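Local coordinates for protein alpha-1,3-glucanase (Bacillus circulans, PDB 5ZRU) that hydrolyses alpha-1,3-glucan, this chain being the catalytic unit of a glycoside hydrolase family 87 enzyme that carries bound calcium and zinc ions, at residues A[270-275]-A[301-306]; A[322-327]-A[353-358]. All coordinates share one frame; numbering follows the deposited sequence.

Contact 1 of 2, residues A[270-275]-A[301-306]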
ATOM      1  N   SER A 270     -17.279  -8.101  -3.480  1.00 10.06           N
ATOM      2  CA  SER A 270     -18.228  -7.244  -2.783  1.00 11.14           C
ATOM      3  C   SER A 270     -18.890  -8.068  -1.691  1.00 13.15           C
ATOM      4  O   SER A 270     -19.597  -9.036  -1.989  1.00 12.70           O
ATOM      5  CB  SER A 270     -19.285  -6.676  -3.738  1.00 11.57           C
ATOM      6  OG  SER A 270     -20.383  -6.121  -3.014  1.00 12.83           O
ATOM      7  N   PHE A 271     -18.655  -7.692  -0.432  1.00 11.90           N
ATOM      8  CA  PHE A 271     -19.287  -8.353   0.708  1.00 12.51           C
ATOM      9  C   PHE A 271     -20.621  -7.693   1.031  1.00 12.41           C
ATOM     10  O   PHE A 271     -20.705  -6.463   1.119  1.00 10.12           O
ATOM     11  CB  PHE A 271     -18.407  -8.283   1.957  1.00  8.60           C
ATOM     12  CG  PHE A 271     -17.126  -9.081   1.883  1.00 10.71           C
ATOM     13  CD1 PHE A 271     -17.143 -10.456   1.686  1.00  9.50           C
ATOM     14  CD2 PHE A 271     -15.904  -8.451   2.094  1.00 12.91           C
ATOM     15  CE1 PHE A 271     -15.967 -11.185   1.664  1.00 10.97           C
ATOM     16  CE2 PHE A 271     -14.720  -9.168   2.067  1.00 12.75           C
ATOM     17  CZ  PHE A 271     -14.751 -10.539   1.849  1.00 12.74           C
ATOM     18  N   ARG A 272     -21.649  -8.510   1.244  1.00 11.23           N
ATOM     19  CA  ARG A 272     -22.937  -8.057   1.781  1.00 12.94           C
ATOM     20  C   ARG A 272     -23.211  -8.869   3.045  1.00 12.38           C
ATOM     21  O   ARG A 272     -24.049  -9.777   3.057  1.00 13.82           O
ATOM     22  CB  ARG A 272     -24.067  -8.204   0.745  1.00 14.83           C
ATOM     23  CG  ARG A 272     -23.842  -7.414  -0.534  1.00 15.46           C
ATOM     24  CD  ARG A 272     -23.863  -5.915  -0.275  1.00 15.50           C
ATOM     25  NE  ARG A 272     -23.668  -5.149  -1.504  1.00 13.69           N
ATOM     26  CZ  ARG A 272     -23.547  -3.824  -1.551  1.00 17.33           C
ATOM     27  NH1 ARG A 272     -23.592  -3.109  -0.431  1.00 11.32           N
ATOM     28  NH2 ARG A 272     -23.377  -3.213  -2.719  1.00 16.96           N
ATOM     29  N   VAL A 273     -22.461  -8.555   4.097  1.00 12.21           N
ATOM     30  CA  VAL A 273     -22.408  -9.337   5.327  1.00 12.45           C
ATOM     31  C   VAL A 273     -22.829  -8.435   6.486  1.00 13.55           C
ATOM     32  O   VAL A 273     -22.344  -7.303   6.601  1.00 14.34           O
ATOM     33  CB  VAL A 273     -20.990  -9.897   5.560  1.00 10.90           C
ATOM     34  CG1 VAL A 273     -20.870 -10.549   6.939  1.00 12.57           C
ATOM     35  CG2 VAL A 273     -20.608 -10.886   4.442  1.00 10.20           C
ATOM     36  N   THR A 274     -23.718  -8.941   7.348  1.00 11.78           N
ATOM     37  CA  THR A 274     -24.150  -8.192   8.521  1.00 11.72           C
ATOM     38  C   THR A 274     -23.572  -8.718   9.820  1.00 14.34           C
ATOM     39  O   THR A 274     -23.565  -7.984  10.812  1.00 15.47           O
ATOM     40  CB  THR A 274     -25.681  -8.192   8.644  1.00 14.16           C
ATOM     41  OG1 THR A 274     -26.162  -9.539   8.679  1.00 16.49           O
ATOM     42  CG2 THR A 274     -26.300  -7.473   7.475  1.00 18.31           C
ATOM     43  N   GLY A 275     -23.122  -9.968   9.850  1.00 12.56           N
ATOM     44  CA  GLY A 275     -22.482 -10.496  11.031  1.00 11.85           C
ATOM     45  C   GLY A 275     -20.980 -10.553  10.853  1.00 12.57           C
ATOM     46  O   GLY A 275     -20.350  -9.540  10.550  1.00 16.59           O
ATOM     47  N   PHE A 301     -11.539  -5.758  -2.010  1.00  8.36           N
ATOM     48  CA  PHE A 301     -12.622  -6.070  -1.081  1.00  9.54           C
ATOM     49  C   PHE A 301     -13.463  -4.817  -0.881  1.00 11.17           C
ATOM     50  O   PHE A 301     -12.910  -3.745  -0.624  1.00 10.10           O
ATOM     51  CB  PHE A 301     -12.074  -6.546   0.274  1.00  7.27           C
ATOM     52  CG  PHE A 301     -11.194  -7.761   0.190  1.00  9.96           C
ATOM     53  CD1 PHE A 301     -11.745  -9.033   0.131  1.00 11.94           C
ATOM     54  CD2 PHE A 301      -9.813  -7.634   0.193  1.00  9.78           C
ATOM     55  CE1 PHE A 301     -10.927 -10.160   0.075  1.00 10.77           C
ATOM     56  CE2 PHE A 301      -8.989  -8.755   0.141  1.00 10.25           C
ATOM     57  CZ  PHE A 301      -9.549 -10.019   0.075  1.00 11.84           C
ATOM     58  N   MET A 302     -14.792  -4.960  -0.952  1.00  8.10           N
ATOM     59  CA  MET A 302     -15.699  -3.817  -1.005  1.00 11.81           C
ATOM     60  C   MET A 302     -16.951  -4.052  -0.171  1.00  9.29           C
ATOM     61  O   MET A 302     -17.348  -5.191   0.080  1.00 11.27           O
ATOM     62  CB  MET A 302     -16.160  -3.528  -2.442  1.00 11.08           C
ATOM     63  CG  MET A 302     -15.072  -3.135  -3.396  1.00 18.71           C
ATOM     64  SD  MET A 302     -15.718  -3.033  -5.088  1.00 13.46           S
ATOM     65  CE  MET A 302     -15.512  -4.727  -5.672  1.00 12.16           C
ATOM     66  N   ASP A 303     -17.560  -2.933   0.246  1.00 10.51           N
ATOM     67  CA  ASP A 303     -18.940  -2.803   0.739  1.00 11.02           C
ATOM     68  C   ASP A 303     -19.107  -3.185   2.213  1.00  9.46           C
ATOM     69  O   ASP A 303     -18.503  -2.527   3.067  1.00 10.61           O
ATOM     70  CB  ASP A 303     -19.888  -3.560  -0.193  1.00  9.02           C
ATOM     71  CG  ASP A 303     -19.882  -2.963  -1.588  1.00 14.61           C
ATOM     72  OD1 ASP A 303     -19.991  -1.718  -1.686  1.00 13.80           O
ATOM     73  OD2 ASP A 303     -19.737  -3.712  -2.575  1.00 12.25           O
ATOM     74  N   ASN A 304     -19.922  -4.200   2.549  1.00  9.32           N
ATOM     75  CA  ASN A 304     -20.419  -4.387   3.925  1.00 10.11           C
ATOM     76  C   ASN A 304     -19.646  -5.485   4.660  1.00 10.91           C
ATOM     77  O   ASN A 304     -19.866  -6.674   4.421  1.00 11.49           O
ATOM     78  CB  ASN A 304     -21.911  -4.722   3.929  1.00  9.13           C
ATOM     79  CG  ASN A 304     -22.743  -3.714   3.173  1.00 11.13           C
ATOM     80  OD1 ASN A 304     -23.496  -4.076   2.270  1.00 13.67           O
ATOM     81  ND2 ASN A 304     -22.634  -2.449   3.548  1.00 10.46           N
ATOM     82  N   PHE A 305     -18.797  -5.093   5.607  1.00 11.09           N
ATOM     83  CA  PHE A 305     -17.888  -6.032   6.253  1.00 12.38           C
ATOM     84  C   PHE A 305     -18.384  -6.519   7.620  1.00 11.48           C
ATOM     85  O   PHE A 305     -17.709  -7.334   8.250  1.00 16.23           O
ATOM     86  CB  PHE A 305     -16.495  -5.401   6.409  1.00 10.01           C
ATOM     87  CG  PHE A 305     -15.699  -5.270   5.116  1.00  9.72           C
ATOM     88  CD1 PHE A 305     -16.058  -4.350   4.141  1.00  9.07           C
ATOM     89  CD2 PHE A 305     -14.551  -6.035   4.913  1.00 10.20           C
ATOM     90  CE1 PHE A 305     -15.311  -4.207   2.968  1.00  8.01           C
ATOM     91  CE2 PHE A 305     -13.785  -5.895   3.742  1.00  9.46           C
ATOM     92  CZ  PHE A 305     -14.167  -4.980   2.771  1.00 11.32           C
ATOM     93  N   GLY A 306     -19.531  -6.047   8.099  1.00 11.32           N
ATOM     94  CA  GLY A 306     -20.102  -6.624   9.313  1.00 12.01           C
ATOM     95  C   GLY A 306     -19.403  -6.206  10.600  1.00 15.23           C
ATOM     96  O   GLY A 306     -18.783  -5.144  10.689  1.00 14.94           O
TER
HETATM   97  O   HOH W   1     -22.200  -0.419  -0.710  1.00 14.42           O
HETATM   98  O   HOH W   2     -21.926  -4.656   7.561  1.00 16.81           O

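Contact 2 of 2, residues A[322-327]-A[353-358]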
ATOM      1  N   GLY A 322      -6.911  -1.685  -2.451  1.00  7.63           N
ATOM      2  CA  GLY A 322      -6.857  -2.995  -1.817  1.00  8.80           C
ATOM      3  C   GLY A 322      -8.169  -3.321  -1.124  1.00  9.37           C
ATOM      4  O   GLY A 322      -8.803  -4.349  -1.400  1.00  8.40           O
ATOM      5  N   PHE A 323      -8.570  -2.435  -0.212  1.00  8.72           N
ATOM      6  CA  PHE A 323      -9.812  -2.517   0.549  1.00  7.42           C
ATOM      7  C   PHE A 323     -10.526  -1.176   0.487  1.00  7.94           C
ATOM      8  O   PHE A 323      -9.904  -0.138   0.722  1.00 10.20           O
ATOM      9  CB  PHE A 323      -9.556  -2.819   2.046  1.00  7.22           C
ATOM     10  CG  PHE A 323      -9.044  -4.205   2.326  1.00 10.04           C
ATOM     11  CD1 PHE A 323      -7.735  -4.558   2.012  1.00  8.04           C
ATOM     12  CD2 PHE A 323      -9.865  -5.142   2.919  1.00  9.53           C
ATOM     13  CE1 PHE A 323      -7.257  -5.837   2.296  1.00  9.33           C
ATOM     14  CE2 PHE A 323      -9.397  -6.412   3.207  1.00  9.42           C
ATOM     15  CZ  PHE A 323      -8.100  -6.762   2.899  1.00  9.33           C
ATOM     16  N   TRP A 324     -11.836  -1.190   0.249  1.00  8.74           N
ATOM     17  CA  TRP A 324     -12.664  -0.002   0.483  1.00  8.97           C
ATOM     18  C   TRP A 324     -13.823  -0.398   1.392  1.00  8.19           C
ATOM     19  O   TRP A 324     -14.796  -1.010   0.941  1.00  9.77           O
ATOM     20  CB  TRP A 324     -13.172   0.610  -0.820  1.00 11.09           C
ATOM     21  CG  TRP A 324     -13.756   1.967  -0.579  1.00 11.81           C
ATOM     22  CD1 TRP A 324     -15.027   2.263  -0.157  1.00 11.62           C
ATOM     23  CD2 TRP A 324     -13.069   3.217  -0.706  1.00 12.14           C
ATOM     24  NE1 TRP A 324     -15.168   3.634  -0.024  1.00 13.09           N
ATOM     25  CE2 TRP A 324     -13.982   4.236  -0.369  1.00 14.37           C
ATOM     26  CE3 TRP A 324     -11.768   3.576  -1.095  1.00 12.10           C
ATOM     27  CZ2 TRP A 324     -13.630   5.592  -0.393  1.00 15.40           C
ATOM     28  CZ3 TRP A 324     -11.425   4.922  -1.122  1.00 14.33           C
ATOM     29  CH2 TRP A 324     -12.351   5.911  -0.776  1.00 12.18           C
ATOM     30  N   VAL A 325     -13.713  -0.071   2.678  1.00  7.86           N
ATOM     31  CA  VAL A 325     -14.693  -0.501   3.672  1.00  8.12           C
ATOM     32  C   VAL A 325     -15.729   0.607   3.801  1.00 10.93           C
ATOM     33  O   VAL A 325     -15.418   1.704   4.268  1.00  9.29           O
ATOM     34  CB  VAL A 325     -14.023  -0.808   5.016  1.00  7.95           C
ATOM     35  CG1 VAL A 325     -15.028  -1.422   6.000  1.00  8.67           C
ATOM     36  CG2 VAL A 325     -12.864  -1.762   4.780  1.00 10.23           C
ATOM     37  N   GLY A 326     -16.958   0.328   3.376  1.00  9.90           N
ATOM     38  CA  GLY A 326     -17.983   1.349   3.456  1.00 10.86           C
ATOM     39  C   GLY A 326     -19.273   0.992   2.757  1.00 11.01           C
ATOM     40  O   GLY A 326     -19.269   0.439   1.652  1.00 13.10           O
ATOM     41  N   ASP A 327     -20.387   1.317   3.405  1.00 12.67           N
ATOM     42  CA  ASP A 327     -21.712   1.030   2.876  1.00 12.53           C
ATOM     43  C   ASP A 327     -22.231   2.205   2.065  1.00 12.68           C
ATOM     44  O   ASP A 327     -22.260   3.338   2.558  1.00 11.46           O
ATOM     45  CB  ASP A 327     -22.697   0.735   3.999  1.00 11.15           C
ATOM     46  CG  ASP A 327     -24.107   0.590   3.483  1.00 13.22           C
ATOM     47  OD1 ASP A 327     -24.308  -0.237   2.564  1.00 15.90           O
ATOM     48  OD2 ASP A 327     -24.999   1.305   3.981  1.00 12.92           O
ATOM     49  N   GLY A 353      -4.396   1.804  -0.452  1.00  9.70           N
ATOM     50  CA  GLY A 353      -4.261   0.447   0.048  1.00  9.24           C
ATOM     51  C   GLY A 353      -5.499   0.001   0.812  1.00  7.52           C
ATOM     52  O   GLY A 353      -6.137  -0.995   0.456  1.00  8.78           O
ATOM     53  N   VAL A 354      -5.860   0.740   1.860  1.00  7.52           N
ATOM     54  CA  VAL A 354      -7.060   0.478   2.654  1.00  5.77           C
ATOM     55  C   VAL A 354      -7.691   1.819   2.987  1.00  8.18           C
ATOM     56  O   VAL A 354      -7.003   2.726   3.469  1.00  8.89           O
ATOM     57  CB  VAL A 354      -6.767  -0.270   3.973  1.00  7.96           C
ATOM     58  CG1 VAL A 354      -8.085  -0.463   4.788  1.00  8.15           C
ATOM     59  CG2 VAL A 354      -6.088  -1.610   3.724  1.00  9.19           C
ATOM     60  N   ASN A 355      -8.994   1.945   2.756  1.00  5.68           N
ATOM     61  CA  ASN A 355      -9.728   3.104   3.243  1.00  8.12           C
ATOM     62  C   ASN A 355     -10.885   2.639   4.116  1.00  8.96           C
ATOM     63  O   ASN A 355     -11.744   1.873   3.664  1.00  9.57           O
ATOM     64  CB  ASN A 355     -10.223   3.973   2.083  1.00 11.40           C
ATOM     65  CG  ASN A 355     -10.625   5.368   2.537  1.00 13.38           C
ATOM     66  OD1 ASN A 355     -11.410   5.534   3.475  1.00 12.48           O
ATOM     67  ND2 ASN A 355     -10.065   6.380   1.888  1.00 11.29           N
ATOM     68  N   PHE A 356     -10.887   3.089   5.370  1.00  8.38           N
ATOM     69  CA  PHE A 356     -12.005   2.920   6.303  1.00  8.21           C
ATOM     70  C   PHE A 356     -12.933   4.122   6.141  1.00 10.23           C
ATOM     71  O   PHE A 356     -12.674   5.188   6.701  1.00 10.58           O
ATOM     72  CB  PHE A 356     -11.495   2.838   7.739  1.00  9.22           C
ATOM     73  CG  PHE A 356     -10.793   1.544   8.084  1.00  9.75           C
ATOM     74  CD1 PHE A 356     -10.958   0.408   7.303  1.00  8.33           C
ATOM     75  CD2 PHE A 356      -9.973   1.468   9.213  1.00  9.78           C
ATOM     76  CE1 PHE A 356     -10.309  -0.795   7.641  1.00  7.65           C
ATOM     77  CE2 PHE A 356      -9.335   0.273   9.560  1.00 10.26           C
ATOM     78  CZ  PHE A 356      -9.510  -0.862   8.769  1.00  8.95           C
ATOM     79  N   ALA A 357     -14.023   3.963   5.392  1.00 10.30           N
ATOM     80  CA  ALA A 357     -14.881   5.092   5.039  1.00  9.75           C
ATOM     81  C   ALA A 357     -16.290   4.886   5.593  1.00  9.91           C
ATOM     82  O   ALA A 357     -16.603   3.856   6.193  1.00 10.05           O
ATOM     83  CB  ALA A 357     -14.921   5.287   3.519  1.00  9.98           C
ATOM     84  N   GLN A 358     -17.144   5.893   5.398  1.00 10.54           N
ATOM     85  CA  GLN A 358     -18.584   5.742   5.661  1.00  9.54           C
ATOM     86  C   GLN A 358     -18.869   5.271   7.085  1.00 11.60           C
ATOM     87  O   GLN A 358     -19.730   4.413   7.313  1.00 12.39           O
ATOM     88  CB  GLN A 358     -19.215   4.779   4.650  1.00 10.66           C
ATOM     89  CG  GLN A 358     -19.444   5.398   3.286  1.00 10.75           C
ATOM     90  CD  GLN A 358     -20.476   6.497   3.363  1.00 12.69           C
ATOM     91  OE1 GLN A 358     -20.138   7.674   3.516  1.00 13.29           O
ATOM     92  NE2 GLN A 358     -21.747   6.119   3.275  1.00 13.90           N
TER
HETATM   93  O   HOH W   3     -20.271   2.068   6.246  1.00 10.59           O

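Contact 1 of 2, residues A[270-275]-A[301-306]
The Phe271 ring turns its edge to the face of Phe305, with CD2 of Phe271 3.7 Å from CE2 of Phe305, offset toward the rim in a T-shaped stack. Both belong to neighbouring coils of a parallel beta-helix, the pectate-lyase-like fold of this domain, and point into its interior. The Phe271 ring also lies rim to rim with Phe301, the two planes nearly parallel and Phe271 CE2 3.6 Å from Phe301 CD1. Backbone hydrogen bonds of a parallel ladder join the coils: Phe271 N to Met302 O, Asn304 N to Phe271 O, and Val273 N to Asn304 O. Asp303 breaks the second strand at a corner, and its carboxylate is stacked on one face of the Arg272 guanidinium, offset toward the rim, planes 11° apart. This salt bridge is long, 3.7 Å from Arg272 NH2 to Asp303 OD2, with no N-H aimed at the oxygen. Arg272 NH1 instead donates to Asn304 OD1 at 2.9 Å, from above the amide carbonyl plane, while a water links NH1 to Asp303 OD1. An alanine in place of Arg272 would probably leave the Asp303 carboxylate without its stacked positive charge and Asn304 OD1 without this donor. Ser270 OG donates to Asp303 OD2 at 2.5 Å on the anti side. Where the ladder ends, a second water accepts from Gly306 N and donates to Val273 O, 2.8 Å from each atom.

Contact 2 of 2, residues A[322-327]-A[353-358]
Trp324 lays the six-membered part of its indole over Asn355 on the next coil of the parallel beta-helix. Asn355 CB sits 3.8 Å from the centroid of that ring, 25° off the ring normal, a CH-pi contact. CG of Trp324 is anti to its backbone N (chi1 -168°), and the indole beyond it lies alongside Asn355, pointing the same way; beside Asn355, the methyl bump of Ala357 meets its pyrrole side, CB 3.9 Å from Trp324 NE1. The amide of Asn355 continues the shelf under the outer rim, ND2 near Trp324 CH2, and is tied to Asp352 OD2, a calcium ligand; Trp324 NE1 bonds to Tyr328 OH.

On the opposite face each pair sets a phenylalanine beside a valine, side by side and pointing the same way. Val354 CG2 fits against the Phe323 ring, 3.8 Å from CD1. Next along the strand, Val325 CG2 abuts the edge of Phe356, 3.8 Å from its CD1 and in the ring plane. Strands 323-325 and 354-357 run 4.8 Å apart, 4° from parallel, locked by bonds from Phe323 N to Gly353 O, Asn355 N to Phe323 O, Val325 N to Asn355 O and Ala357 N to Val325 O.

Beyond the strands, bare Gly326 leaves a hollow filled by Gln358, whose CB packs 3.8 Å from Gly326 CA. Gln358 NE2 donates nearly straight to Asp327 O at 2.9 Å and also bonds to Val385 O, while OE1 meets Ser383 OG.

Strand 340-342 packs against Phe323, Val354 and Phe356 through Ile341, strand 345-347 adds Ile346, and strand 378-381 flanks the pair on the side of Val354 and Asn355.

In the fold
Contacts 1 and 2 are successive steps of one parallel beta-helix face, with centres 11 Å apart and both within the D2 range of the catalytic domain. Contact 1 closes along the chain before contact 2 opens, so the strands stack in chain order: 269-273, 301-302 with 304-305, 323-325, then 354-357. Strands 301-302 and 323-325 are direct neighbours, with a probable hydrogen bond from Trp324 N to Phe301 O. Inside, Phe301 stacks on Phe323 and Phe305 packs on Val325, running the apolar row through both contacts; on the outer side Asn304 ND2 probably hydrogen-bonds to Asp327 OD1. The Asn355 side chain lies about 5 Å from a bound calcium, so this face carries a metal site.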